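Local coordinates for protein rhamnonate dehydratase (Gibberella zeae PH-1, PDB 3FXG) that probably catalyses the magnesium-dependent dehydration of rhamnonate, as an enolase-superfamily enzyme that carries a magnesium ion in its barrel domain, at residues A[223-228]-A[274-279]; A[230-235]-A[248-253]; A[257-262]-A[269-274]; A[261-266]-A[291-296]. All coordinates share one frame; numbering follows the deposited sequence.

Interaction 1: A[223-228]-A[274-279]. With MG (magnesium ion), chain I.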
loop_
_atom_site.group_PDB
_atom_site.type_symbol
_atom_site.label_atom_id
_atom_site.label_comp_id
_atom_site.label_asym_id
_atom_site.label_seq_id
_atom_site.Cartn_x
_atom_site.Cartn_y
_atom_site.Cartn_z
ATOM N N CYS A 223 1.725 -29.905 -10.151
ATOM C CA CYS A 223 1.277 -30.224 -8.800
ATOM C C CYS A 223 -0.236 -30.401 -8.638
ATOM O O CYS A 223 -0.726 -30.612 -7.527
ATOM C CB CYS A 223 1.796 -29.157 -7.831
ATOM S SG CYS A 223 3.614 -28.983 -7.838
ATOM N N TYR A 224 -0.961 -30.323 -9.749
ATOM C CA TYR A 224 -2.416 -30.496 -9.776
ATOM C C TYR A 224 -3.164 -29.929 -8.555
ATOM O O TYR A 224 -3.836 -30.668 -7.832
ATOM C CB TYR A 224 -2.744 -31.991 -9.951
ATOM C CG TYR A 224 -4.164 -32.282 -10.405
ATOM C CD1 TYR A 224 -4.626 -31.845 -11.649
ATOM C CD2 TYR A 224 -5.051 -32.977 -9.582
ATOM C CE1 TYR A 224 -5.945 -32.092 -12.062
ATOM C CE2 TYR A 224 -6.367 -33.227 -9.983
ATOM C CZ TYR A 224 -6.807 -32.780 -11.221
ATOM O OH TYR A 224 -8.113 -33.000 -11.601
HETATM N N MSE A 225 -3.047 -28.615 -8.354
HETATM C CA MSE A 225 -3.694 -27.884 -7.256
HETATM C C MSE A 225 -3.716 -28.615 -5.906
HETATM O O MSE A 225 -4.627 -28.427 -5.099
HETATM C CB MSE A 225 -5.129 -27.487 -7.674
HETATM C CG MSE A 225 -6.070 -28.637 -8.034
HETATM SE SE MSE A 225 -7.753 -28.114 -8.936
HETATM C CE MSE A 225 -8.072 -29.772 -9.879
ATOM N N SER A 226 -2.673 -29.392 -5.632
ATOM C CA SER A 226 -2.635 -30.195 -4.413
ATOM C C SER A 226 -1.795 -29.744 -3.224
ATOM O O SER A 226 -1.853 -30.378 -2.171
ATOM C CB SER A 226 -2.199 -31.614 -4.770
ATOM O OG SER A 226 -0.820 -31.630 -5.114
ATOM N N LEU A 227 -1.012 -28.680 -3.364
ATOM C CA LEU A 227 -0.172 -28.257 -2.249
ATOM C C LEU A 227 -0.731 -27.052 -1.503
ATOM O O LEU A 227 -1.914 -26.719 -1.616
ATOM C CB LEU A 227 1.246 -27.941 -2.749
ATOM C CG LEU A 227 1.844 -28.955 -3.731
ATOM C CD1 LEU A 227 3.255 -28.520 -4.111
ATOM C CD2 LEU A 227 1.855 -30.352 -3.105
ATOM N N ASN A 228 0.126 -26.419 -0.714
ATOM C CA ASN A 228 -0.251 -25.227 0.033
ATOM C C ASN A 228 0.984 -24.333 0.064
ATOM O O ASN A 228 2.070 -24.761 -0.336
ATOM C CB ASN A 228 -0.717 -25.591 1.447
ATOM C CG ASN A 228 0.351 -26.289 2.255
ATOM O OD1 ASN A 228 1.433 -25.746 2.481
ATOM N ND2 ASN A 228 0.048 -27.499 2.706
ATOM N N GLY A 274 -3.791 -21.890 -13.692
ATOM C CA GLY A 274 -4.881 -21.407 -14.517
ATOM C C GLY A 274 -5.785 -22.400 -15.226
ATOM O O GLY A 274 -6.853 -22.012 -15.687
ATOM N N GLU A 275 -5.398 -23.669 -15.323
ATOM C CA GLU A 275 -6.257 -24.609 -16.031
ATOM C C GLU A 275 -7.619 -24.777 -15.368
ATOM O O GLU A 275 -8.579 -25.185 -16.017
ATOM C CB GLU A 275 -5.564 -25.963 -16.220
ATOM C CG GLU A 275 -5.278 -26.759 -14.966
ATOM C CD GLU A 275 -4.360 -27.938 -15.257
ATOM O OE1 GLU A 275 -4.737 -29.093 -14.949
ATOM O OE2 GLU A 275 -3.258 -27.701 -15.802
ATOM N N HIS A 276 -7.715 -24.438 -14.086
ATOM C CA HIS A 276 -8.995 -24.538 -13.401
ATOM C C HIS A 276 -9.572 -23.179 -13.012
ATOM O O HIS A 276 -10.260 -23.048 -12.002
ATOM C CB HIS A 276 -8.880 -25.455 -12.186
ATOM C CG HIS A 276 -8.530 -26.866 -12.543
ATOM N ND1 HIS A 276 -7.248 -27.362 -12.443
ATOM C CD2 HIS A 276 -9.283 -27.866 -13.057
ATOM C CE1 HIS A 276 -7.227 -28.610 -12.881
ATOM N NE2 HIS A 276 -8.448 -28.939 -13.259
ATOM N N GLU A 277 -9.281 -22.169 -13.828
ATOM C CA GLU A 277 -9.798 -20.817 -13.623
ATOM C C GLU A 277 -10.699 -20.528 -14.834
ATOM O O GLU A 277 -10.510 -21.116 -15.899
ATOM C CB GLU A 277 -8.650 -19.809 -13.535
ATOM C CG GLU A 277 -9.082 -18.402 -13.148
ATOM C CD GLU A 277 -10.061 -18.389 -11.982
ATOM O OE1 GLU A 277 -11.266 -18.640 -12.207
ATOM O OE2 GLU A 277 -9.622 -18.140 -10.839
ATOM N N TYR A 278 -11.668 -19.628 -14.677
ATOM C CA TYR A 278 -12.622 -19.339 -15.752
ATOM C C TYR A 278 -12.957 -17.861 -15.950
ATOM O O TYR A 278 -12.912 -17.077 -15.005
ATOM C CB TYR A 278 -13.934 -20.083 -15.475
ATOM C CG TYR A 278 -13.752 -21.500 -14.971
ATOM C CD1 TYR A 278 -13.924 -22.593 -15.819
ATOM C CD2 TYR A 278 -13.382 -21.744 -13.648
ATOM C CE1 TYR A 278 -13.731 -23.897 -15.359
ATOM C CE2 TYR A 278 -13.183 -23.040 -13.181
ATOM C CZ TYR A 278 -13.358 -24.110 -14.041
ATOM O OH TYR A 278 -13.156 -25.388 -13.574
ATOM N N SER A 279 -13.329 -17.521 -17.187
ATOM C CA SER A 279 -13.726 -16.170 -17.608
ATOM C C SER A 279 -12.628 -15.118 -17.542
ATOM O O SER A 279 -11.609 -15.299 -16.875
ATOM C CB SER A 279 -14.932 -15.674 -16.799
ATOM O OG SER A 279 -14.523 -15.004 -15.616
HETATM MG MG MG I . -1.396 -28.832 -15.340
HETATM O O HOH W 1 -8.680 -31.764 -14.014
HETATM O O HOH W 2 -1.161 -29.973 -17.531
HETATM O O HOH W 3 -2.222 -29.209 -13.242
#
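The magnesium-bearing mouth of the barrel domain is where Tyr-224 and Met-225, in the loop after strand 219-222, meet His-276, in the loop after strand 270-273. Met-225, a selenomethionine in the crystal, lays its terminal methyl over one face of the imidazole: CE lies 3.5 Å from the His-276 ring centroid, 18° off the normal, a CH-pi contact. Its SE sits over the same ring, 3.9 Å from the centroid. The chain, extended beyond CG, carries CE across the imidazole and also above the Tyr-224 ring, toward its rim. Tyr-224 comes in obliquely, its ring plane at 81° to the imidazole, with CE1 3.8 Å from CE1 of His-276. One water joins the outer ends of the pair, 2.8 Å from OH of Tyr-224 and 2.9 Å from NE2 of His-276, in the plane of both rings. ND1 of the imidazole is hydrogen-bonded to Glu-249, so both ring nitrogens are engaged. Next to His-276, Glu-275 binds magnesium through OE2 at 2.2 Å, with Asp-222 and Glu-248 as fellow ligands. Phe-122 of a neighbouring subunit packs on Tyr-224 and His-276. Carboxylate ligands gathered at the C-terminal ends of barrel strands are the hallmark of the enolase superfamily.

Interaction 2: A[230-235]-A[248-253]. With MG (magnesium ion), chain I.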
loop_
_atom_site.group_PDB
_atom_site.type_symbol
_atom_site.label_atom_id
_atom_site.label_comp_id
_atom_site.label_asym_id
_atom_site.label_seq_id
_atom_site.Cartn_x
_atom_site.Cartn_y
_atom_site.Cartn_z
ATOM N N SER A 230 3.096 -23.058 2.504
ATOM C CA SER A 230 4.265 -23.514 3.252
ATOM C C SER A 230 4.955 -24.714 2.614
ATOM O O SER A 230 6.181 -24.737 2.487
ATOM C CB SER A 230 3.879 -23.873 4.691
ATOM O OG SER A 230 3.476 -22.722 5.411
ATOM N N TYR A 231 4.170 -25.712 2.222
ATOM C CA TYR A 231 4.742 -26.910 1.618
ATOM C C TYR A 231 5.441 -26.585 0.302
ATOM O O TYR A 231 6.543 -27.072 0.036
ATOM C CB TYR A 231 3.662 -27.966 1.381
ATOM C CG TYR A 231 4.228 -29.305 0.969
ATOM C CD1 TYR A 231 4.656 -30.228 1.924
ATOM C CD2 TYR A 231 4.368 -29.637 -0.379
ATOM C CE1 TYR A 231 5.207 -31.454 1.546
ATOM C CE2 TYR A 231 4.919 -30.852 -0.768
ATOM C CZ TYR A 231 5.335 -31.757 0.199
ATOM O OH TYR A 231 5.869 -32.963 -0.188
ATOM N N THR A 232 4.800 -25.762 -0.521
ATOM C CA THR A 232 5.378 -25.371 -1.801
ATOM C C THR A 232 6.722 -24.693 -1.575
ATOM O O THR A 232 7.709 -25.004 -2.242
ATOM C CB THR A 232 4.455 -24.397 -2.563
ATOM O OG1 THR A 232 3.220 -25.054 -2.874
ATOM C CG2 THR A 232 5.113 -23.937 -3.859
ATOM N N ILE A 233 6.760 -23.763 -0.626
ATOM C CA ILE A 233 7.991 -23.048 -0.322
ATOM C C ILE A 233 9.104 -23.993 0.125
ATOM O O ILE A 233 10.252 -23.849 -0.299
ATOM C CB ILE A 233 7.739 -21.958 0.760
ATOM C CG1 ILE A 233 6.948 -20.800 0.136
ATOM C CG2 ILE A 233 9.060 -21.446 1.325
ATOM C CD1 ILE A 233 6.586 -19.686 1.108
ATOM N N GLU A 234 8.774 -24.969 0.968
ATOM C CA GLU A 234 9.791 -25.906 1.432
ATOM C C GLU A 234 10.251 -26.860 0.328
ATOM O O GLU A 234 11.439 -27.159 0.223
ATOM C CB GLU A 234 9.288 -26.713 2.636
ATOM C CG GLU A 234 10.273 -27.799 3.072
ATOM C CD GLU A 234 9.960 -28.395 4.432
ATOM O OE1 GLU A 234 8.768 -28.573 4.755
ATOM O OE2 GLU A 234 10.918 -28.706 5.174
ATOM N N LEU A 235 9.311 -27.331 -0.485
ATOM C CA LEU A 235 9.630 -28.250 -1.579
ATOM C C LEU A 235 10.525 -27.577 -2.616
ATOM O O LEU A 235 11.527 -28.147 -3.057
ATOM C CB LEU A 235 8.342 -28.740 -2.252
ATOM C CG LEU A 235 8.488 -29.643 -3.484
ATOM C CD1 LEU A 235 9.242 -30.917 -3.115
ATOM C CD2 LEU A 235 7.109 -29.985 -4.024
ATOM N N GLU A 248 4.003 -25.897 -11.588
ATOM C CA GLU A 248 2.630 -25.692 -12.041
ATOM C C GLU A 248 1.496 -26.038 -11.080
ATOM O O GLU A 248 1.492 -27.092 -10.442
ATOM C CB GLU A 248 2.435 -26.457 -13.353
ATOM C CG GLU A 248 1.114 -26.196 -14.052
ATOM C CD GLU A 248 1.119 -26.705 -15.481
ATOM O OE1 GLU A 248 2.145 -26.521 -16.170
ATOM O OE2 GLU A 248 0.100 -27.279 -15.917
ATOM N N GLU A 249 0.520 -25.134 -11.016
ATOM C CA GLU A 249 -0.667 -25.272 -10.174
ATOM C C GLU A 249 -0.379 -25.829 -8.783
ATOM O O GLU A 249 -1.000 -26.802 -8.352
ATOM C CB GLU A 249 -1.716 -26.144 -10.881
ATOM C CG GLU A 249 -3.152 -25.726 -10.555
ATOM C CD GLU A 249 -4.214 -26.511 -11.317
ATOM O OE1 GLU A 249 -5.388 -26.082 -11.287
ATOM O OE2 GLU A 249 -3.887 -27.552 -11.934
ATOM N N CYS A 250 0.562 -25.204 -8.082
ATOM C CA CYS A 250 0.927 -25.630 -6.735
ATOM C C CYS A 250 -0.218 -25.465 -5.749
ATOM O O CYS A 250 -0.401 -26.293 -4.859
ATOM C CB CYS A 250 2.116 -24.821 -6.221
ATOM S SG CYS A 250 3.633 -25.059 -7.147
ATOM N N LEU A 251 -0.989 -24.396 -5.913
ATOM C CA LEU A 251 -2.095 -24.113 -5.007
ATOM C C LEU A 251 -3.479 -24.389 -5.572
ATOM O O LEU A 251 -3.662 -24.563 -6.780
ATOM C CB LEU A 251 -2.044 -22.645 -4.574
ATOM C CG LEU A 251 -0.714 -22.124 -4.019
ATOM C CD1 LEU A 251 -0.852 -20.636 -3.684
ATOM C CD2 LEU A 251 -0.323 -22.917 -2.784
ATOM N N SER A 252 -4.455 -24.436 -4.673
ATOM C CA SER A 252 -5.842 -24.619 -5.063
ATOM C C SER A 252 -6.214 -23.380 -5.874
ATOM O O SER A 252 -5.688 -22.295 -5.623
ATOM C CB SER A 252 -6.732 -24.678 -3.818
ATOM O OG SER A 252 -8.077 -24.391 -4.149
ATOM N N PRO A 253 -7.101 -23.525 -6.873
ATOM C CA PRO A 253 -7.500 -22.363 -7.675
ATOM C C PRO A 253 -8.210 -21.311 -6.811
ATOM O O PRO A 253 -8.374 -20.166 -7.233
ATOM C CB PRO A 253 -8.427 -22.971 -8.726
ATOM C CG PRO A 253 -7.851 -24.344 -8.918
ATOM C CD PRO A 253 -7.576 -24.776 -7.492
HETATM MG MG MG I . -1.396 -28.832 -15.340
HETATM O O HOH W 3 -2.222 -29.209 -13.242
HETATM O O HOH W 2 -1.161 -29.973 -17.531
#
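Thr-232 of helix 229-238 presses against Cys-250, in the loop that leaves strand 246-248, and this small pairing forms the tight part of the contact. Both branches of the threonine touch the cysteine: OG1 comes to 3.5 Å from Cys-250 CB, while CG2 packs 3.8 Å from Cys-250 SG. With chi1 at -63°, the methyl lies anti to the backbone N and OG1 beside it, so that both reach the loop together. Leu-251 adds a looser touch from the side, its CD2 4.1 Å from Thr-232 OG1 and its side chain at about a right angle to the threonine. The hydroxyl oxygen, facing carbon here, is hydrogen-bonded to the backbone O of Asn-228, just before the helix. Phe-271 of strand 270-273 covers Thr-232 and Cys-250 as well. The looser side of the helix carries Ser-230 and Glu-234, both partly exposed, and there Ser-230 is hydrogen-bonded to Asp-293 of a neighbouring subunit. At the inner end of the loop, Glu-248 binds magnesium through OE2 at 2.2 Å. A water on the metal, 2.3 Å away, donates to Glu-249 OE2 at 2.7 Å. The chemistry thus differs along the loop: van der Waals contact joins Cys-250 to the helix, and metal binding lies at the Glu-248 end, where Glu-249 accepts from, and so probably helps orient, a coordinated water.

Interaction 3: A[257-262]-A[269-274]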
loop_
_atom_site.group_PDB
_atom_site.type_symbol
_atom_site.label_atom_id
_atom_site.label_comp_id
_atom_site.label_asym_id
_atom_site.label_seq_id
_atom_site.Cartn_x
_atom_site.Cartn_y
_atom_site.Cartn_z
ATOM N N ASP A 257 -4.171 -15.907 -4.453
ATOM C CA ASP A 257 -3.569 -14.846 -3.649
ATOM C C ASP A 257 -2.287 -15.361 -2.983
ATOM O O ASP A 257 -1.374 -14.592 -2.693
ATOM C CB ASP A 257 -4.535 -14.361 -2.558
ATOM C CG ASP A 257 -5.758 -13.654 -3.124
ATOM O OD1 ASP A 257 -5.621 -12.936 -4.135
ATOM O OD2 ASP A 257 -6.858 -13.805 -2.547
ATOM N N GLY A 258 -2.231 -16.669 -2.751
ATOM C CA GLY A 258 -1.066 -17.267 -2.118
ATOM C C GLY A 258 0.240 -17.158 -2.892
ATOM O O GLY A 258 1.318 -17.284 -2.310
ATOM N N PHE A 259 0.167 -16.932 -4.197
ATOM C CA PHE A 259 1.388 -16.818 -4.981
ATOM C C PHE A 259 2.219 -15.599 -4.604
ATOM O O PHE A 259 3.420 -15.561 -4.859
ATOM C CB PHE A 259 1.065 -16.828 -6.475
ATOM C CG PHE A 259 0.757 -18.199 -6.998
ATOM C CD1 PHE A 259 1.769 -19.151 -7.113
ATOM C CD2 PHE A 259 -0.552 -18.572 -7.285
ATOM C CE1 PHE A 259 1.479 -20.456 -7.503
ATOM C CE2 PHE A 259 -0.853 -19.881 -7.675
ATOM C CZ PHE A 259 0.164 -20.822 -7.782
ATOM N N ALA A 260 1.585 -14.608 -3.982
ATOM C CA ALA A 260 2.309 -13.416 -3.553
ATOM C C ALA A 260 3.300 -13.845 -2.468
ATOM O O ALA A 260 4.431 -13.348 -2.398
ATOM C CB ALA A 260 1.336 -12.383 -2.998
ATOM N N LEU A 261 2.862 -14.775 -1.625
ATOM C CA LEU A 261 3.686 -15.295 -0.541
ATOM C C LEU A 261 4.756 -16.221 -1.109
ATOM O O LEU A 261 5.903 -16.221 -0.654
ATOM C CB LEU A 261 2.816 -16.063 0.458
ATOM C CG LEU A 261 1.680 -15.283 1.130
ATOM C CD1 LEU A 261 0.767 -16.255 1.866
ATOM C CD2 LEU A 261 2.255 -14.253 2.094
ATOM N N ILE A 262 4.382 -17.017 -2.103
ATOM C CA ILE A 262 5.334 -17.930 -2.719
ATOM C C ILE A 262 6.444 -17.144 -3.413
ATOM O O ILE A 262 7.620 -17.501 -3.319
ATOM C CB ILE A 262 4.629 -18.872 -3.727
ATOM C CG1 ILE A 262 3.765 -19.885 -2.964
ATOM C CG2 ILE A 262 5.658 -19.612 -4.570
ATOM C CD1 ILE A 262 2.939 -20.785 -3.858
ATOM N N VAL A 269 12.148 -18.053 -9.016
ATOM C CA VAL A 269 11.588 -19.307 -9.510
ATOM C C VAL A 269 10.261 -19.049 -10.217
ATOM O O VAL A 269 9.457 -18.226 -9.772
ATOM C CB VAL A 269 11.358 -20.310 -8.355
ATOM C CG1 VAL A 269 10.773 -21.606 -8.894
ATOM C CG2 VAL A 269 12.673 -20.587 -7.641
ATOM N N LYS A 270 10.031 -19.760 -11.317
ATOM C CA LYS A 270 8.804 -19.592 -12.086
ATOM C C LYS A 270 7.640 -20.440 -11.579
ATOM O O LYS A 270 7.805 -21.617 -11.247
ATOM C CB LYS A 270 9.058 -19.918 -13.565
ATOM C CG LYS A 270 10.096 -19.018 -14.234
ATOM C CD LYS A 270 9.980 -19.077 -15.756
ATOM C CE LYS A 270 10.608 -20.329 -16.327
ATOM N NZ LYS A 270 12.093 -20.264 -16.239
ATOM N N PHE A 271 6.461 -19.826 -11.528
ATOM C CA PHE A 271 5.244 -20.499 -11.090
ATOM C C PHE A 271 4.151 -20.254 -12.121
ATOM O O PHE A 271 4.088 -19.176 -12.714
ATOM C CB PHE A 271 4.815 -19.965 -9.723
ATOM C CG PHE A 271 5.767 -20.326 -8.627
ATOM C CD1 PHE A 271 5.699 -21.577 -8.020
ATOM C CD2 PHE A 271 6.784 -19.453 -8.259
ATOM C CE1 PHE A 271 6.638 -21.958 -7.063
ATOM C CE2 PHE A 271 7.731 -19.822 -7.303
ATOM C CZ PHE A 271 7.657 -21.080 -6.705
ATOM N N THR A 272 3.300 -21.255 -12.337
ATOM C CA THR A 272 2.218 -21.140 -13.309
ATOM C C THR A 272 0.938 -21.745 -12.746
ATOM O O THR A 272 0.968 -22.460 -11.745
ATOM C CB THR A 272 2.555 -21.891 -14.622
ATOM O OG1 THR A 272 2.413 -23.303 -14.413
ATOM C CG2 THR A 272 3.992 -21.602 -15.056
ATOM N N THR A 273 -0.185 -21.448 -13.392
ATOM C CA THR A 273 -1.474 -21.985 -12.975
ATOM C C THR A 273 -2.549 -21.472 -13.921
ATOM O O THR A 273 -2.251 -20.722 -14.856
ATOM C CB THR A 273 -1.834 -21.553 -11.532
ATOM O OG1 THR A 273 -3.011 -22.243 -11.102
ATOM C CG2 THR A 273 -2.097 -20.047 -11.469
ATOM N N GLY A 274 -3.791 -21.890 -13.692
ATOM C CA GLY A 274 -4.881 -21.407 -14.517
ATOM C C GLY A 274 -5.785 -22.400 -15.226
ATOM O O GLY A 274 -6.853 -22.012 -15.687
#
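This contact is the helix-on-sheet interface of a beta-alpha-beta crossover in the barrel domain, where Phe-259 and Ile-262 of helix 259-265 pack on Phe-271 and Thr-273 of strand 270-273. The unit runs from strand 246-248 through the helix to strand 270-273, which lies parallel to the first strand, as in the repeated units of a TIM barrel. Phe-259 and Ile-262 stand three residues apart, about one turn, and so present one ridge to the sheet. Alternation along the strand turns Phe-271 and Thr-273 outward to the helix, whereas Thr-272 points the other way, into the barrel, where its hydroxyl is hydrogen-bonded to Gln-296 and its side chain lies about 7 Å from the magnesium ion. The Phe-259 ring reaches between the two outward residues: CE1 approaches CB of Phe-271 at 4.0 Å, and on the other side of the ring CE2 meets Thr-273 CG2 at 4.0 Å. Both approaches are oblique. CZ of Phe-259, between these two carbons, comes to 4.4 Å from the backbone O of Thr-272. Val-236 of helix 229-238 adds to the packing round Phe-271, and Leu-292 to that round Phe-259 and Thr-273. The most intimate touch is made by Ile-262. Its chi1 of -71° sets CG2 anti to the backbone N, aimed at the strand, and the methyl sits over the Phe-271 ring as a CH-pi contact, 3.4 Å from the centroid, 19° off the normal and shifted toward CZ, the nearest ring atom at 3.3 Å.

Interaction 4: A[261-266]-A[291-296]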
loop_
_atom_site.group_PDB
_atom_site.type_symbol
_atom_site.label_atom_id
_atom_site.label_comp_id
_atom_site.label_asym_id
_atom_site.label_seq_id
_atom_site.Cartn_x
_atom_site.Cartn_y
_atom_site.Cartn_z
ATOM N N LEU A 261 2.862 -14.775 -1.625
ATOM C CA LEU A 261 3.686 -15.295 -0.541
ATOM C C LEU A 261 4.756 -16.221 -1.109
ATOM O O LEU A 261 5.903 -16.221 -0.654
ATOM C CB LEU A 261 2.816 -16.063 0.458
ATOM C CG LEU A 261 1.680 -15.283 1.130
ATOM C CD1 LEU A 261 0.767 -16.255 1.866
ATOM C CD2 LEU A 261 2.255 -14.253 2.094
ATOM N N ILE A 262 4.382 -17.017 -2.103
ATOM C CA ILE A 262 5.334 -17.930 -2.719
ATOM C C ILE A 262 6.444 -17.144 -3.413
ATOM O O ILE A 262 7.620 -17.501 -3.319
ATOM C CB ILE A 262 4.629 -18.872 -3.727
ATOM C CG1 ILE A 262 3.765 -19.885 -2.964
ATOM C CG2 ILE A 262 5.658 -19.612 -4.570
ATOM C CD1 ILE A 262 2.939 -20.785 -3.858
ATOM N N LYS A 263 6.076 -16.063 -4.095
ATOM C CA LYS A 263 7.063 -15.242 -4.789
ATOM C C LYS A 263 7.970 -14.486 -3.816
ATOM O O LYS A 263 9.123 -14.198 -4.134
ATOM C CB LYS A 263 6.366 -14.258 -5.731
ATOM C CG LYS A 263 5.899 -14.873 -7.049
ATOM C CD LYS A 263 7.083 -15.237 -7.945
ATOM C CE LYS A 263 6.617 -15.631 -9.341
ATOM N NZ LYS A 263 7.763 -15.941 -10.246
ATOM N N ARG A 264 7.456 -14.164 -2.635
ATOM C CA ARG A 264 8.263 -13.464 -1.642
ATOM C C ARG A 264 9.403 -14.383 -1.217
ATOM O O ARG A 264 10.517 -13.936 -0.950
ATOM C CB ARG A 264 7.418 -13.091 -0.416
ATOM C CG ARG A 264 8.239 -12.545 0.750
ATOM C CD ARG A 264 7.368 -12.058 1.910
ATOM N NE ARG A 264 6.682 -13.145 2.605
ATOM C CZ ARG A 264 5.863 -12.965 3.638
ATOM N NH1 ARG A 264 5.630 -11.741 4.095
ATOM N NH2 ARG A 264 5.273 -14.006 4.210
ATOM N N ALA A 265 9.114 -15.678 -1.167
ATOM C CA ALA A 265 10.107 -16.664 -0.766
ATOM C C ALA A 265 11.013 -17.088 -1.919
ATOM O O ALA A 265 12.222 -17.239 -1.743
ATOM C CB ALA A 265 9.413 -17.890 -0.184
ATOM N N HIS A 266 10.430 -17.270 -3.099
ATOM C CA HIS A 266 11.196 -17.717 -4.262
ATOM C C HIS A 266 10.985 -16.809 -5.473
ATOM O O HIS A 266 10.440 -17.235 -6.488
ATOM C CB HIS A 266 10.777 -19.144 -4.624
ATOM C CG HIS A 266 11.063 -20.148 -3.552
ATOM N ND1 HIS A 266 12.343 -20.484 -3.171
ATOM C CD2 HIS A 266 10.233 -20.893 -2.782
ATOM C CE1 HIS A 266 12.292 -21.391 -2.211
ATOM N NE2 HIS A 266 11.022 -21.657 -1.957
ATOM N N ASN A 291 2.435 -12.256 -10.427
ATOM C CA ASN A 291 3.045 -13.278 -9.578
ATOM C C ASN A 291 3.076 -14.645 -10.254
ATOM O O ASN A 291 3.524 -15.630 -9.659
ATOM C CB ASN A 291 2.295 -13.396 -8.249
ATOM C CG ASN A 291 2.524 -12.205 -7.349
ATOM O OD1 ASN A 291 3.658 -11.768 -7.163
ATOM N ND2 ASN A 291 1.450 -11.677 -6.779
ATOM N N LEU A 292 2.575 -14.701 -11.486
ATOM C CA LEU A 292 2.561 -15.937 -12.261
ATOM C C LEU A 292 3.280 -15.684 -13.582
ATOM O O LEU A 292 2.951 -14.756 -14.315
ATOM C CB LEU A 292 1.122 -16.397 -12.507
ATOM C CG LEU A 292 0.404 -16.853 -11.233
ATOM C CD1 LEU A 292 -1.086 -16.903 -11.468
ATOM C CD2 LEU A 292 0.939 -18.215 -10.799
ATOM N N ASP A 293 4.274 -16.514 -13.871
ATOM C CA ASP A 293 5.067 -16.366 -15.086
ATOM C C ASP A 293 4.333 -16.818 -16.335
ATOM O O ASP A 293 4.656 -16.387 -17.444
ATOM C CB ASP A 293 6.363 -17.148 -14.929
ATOM C CG ASP A 293 7.170 -16.665 -13.753
ATOM O OD1 ASP A 293 8.044 -15.799 -13.951
ATOM O OD2 ASP A 293 6.907 -17.132 -12.627
ATOM N N ILE A 294 3.347 -17.688 -16.146
ATOM C CA ILE A 294 2.547 -18.200 -17.254
ATOM C C ILE A 294 1.141 -18.538 -16.771
ATOM O O ILE A 294 0.978 -19.122 -15.701
ATOM C CB ILE A 294 3.145 -19.504 -17.840
ATOM C CG1 ILE A 294 4.584 -19.280 -18.300
ATOM C CG2 ILE A 294 2.296 -19.987 -19.018
ATOM C CD1 ILE A 294 5.240 -20.540 -18.841
ATOM N N ILE A 295 0.125 -18.160 -17.541
ATOM C CA ILE A 295 -1.236 -18.522 -17.169
ATOM C C ILE A 295 -1.632 -19.610 -18.159
ATOM O O ILE A 295 -1.275 -19.546 -19.340
ATOM C CB ILE A 295 -2.206 -17.315 -17.198
ATOM C CG1 ILE A 295 -2.280 -16.696 -18.591
ATOM C CG2 ILE A 295 -1.749 -16.286 -16.166
ATOM C CD1 ILE A 295 -3.340 -15.603 -18.695
ATOM N N GLN A 296 -2.364 -20.611 -17.679
ATOM C CA GLN A 296 -2.699 -21.763 -18.508
ATOM C C GLN A 296 -4.161 -22.191 -18.559
ATOM O O GLN A 296 -4.529 -23.238 -18.024
ATOM C CB GLN A 296 -1.849 -22.940 -18.029
ATOM C CG GLN A 296 -0.367 -22.587 -17.896
ATOM C CD GLN A 296 0.410 -23.589 -17.057
ATOM O OE1 GLN A 296 0.119 -23.785 -15.873
ATOM N NE2 GLN A 296 1.409 -24.222 -17.664
#
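Lys-263, near the end of helix 259-265, and Asn-291, in the loop before strand 294-295, run antiparallel, side by side, and the lysine end then meets the Asp-293 carboxylate at a slant. The aliphatic part of Lys-263 lies alongside Asn-291, with CG 3.8 Å from the amide oxygen OD1 and 3.6 Å from the backbone O. A bend at chi2 (-70°), followed by an extended run to NZ, turns the chain toward Asp-293. The ammonium ends 2.8 Å from OD2 of Asp-293, a salt bridge that is also a hydrogen bond and uses the syn lone pair of OD2. The pairing is one-sided, since OD1 of Asp-293 stands farther off, 3.7 Å from NZ of Lys-263. Each group has further partners: NZ also donates to the backbone O of Val-269, OD2 also accepts from Phe-271 N, and OD1 is hydrogen-bonded to Ser-230 of a neighbouring subunit. The Asn-291 amide oxygen accepts from Arg-264 of that same subunit. Between the two polar ends, the backbone O of Asn-291 is buried without a hydrogen-bonding partner, only 3.1 Å from CE of Lys-263. This methylene, next to the ammonium, is probably polarised enough to make a modest electrostatic partner for that carbonyl. The chemistry implies a crosslink that joins the helix end, the loop before strand 294-295, the backbone of strand 270-273 and a neighbouring subunit, in which a single carboxylate receives a charged amine and a backbone amide and pairs with a neighbour's hydroxyl.

The four contacts lie along consecutive units of one barrel. The segments of interactions 1 and 2, centres 10 Å apart, both reach the magnesium ion, through Glu-275 and Glu-248, with Asp-222 the third protein ligand, and they share two metal-bound waters. Interactions 3 and 4 lie farther out, 3 Å apart between centres, on helix 259-265 and the neighbouring strands 270-273 and 294-295. Inward-facing polar groups connect the two layers: Gln-296 is hydrogen-bonded through NE2 to Glu-248 OE1 at 2.8 Å and through OE1 to Thr-272 OG1 at 2.8 Å. Interaction 2 is also tied to interaction 3 by Glu-249 N and Thr-272 O, 2.8 Å apart, and to interaction 4 by His-266 NE2, 2.9 Å from Ile-233 O.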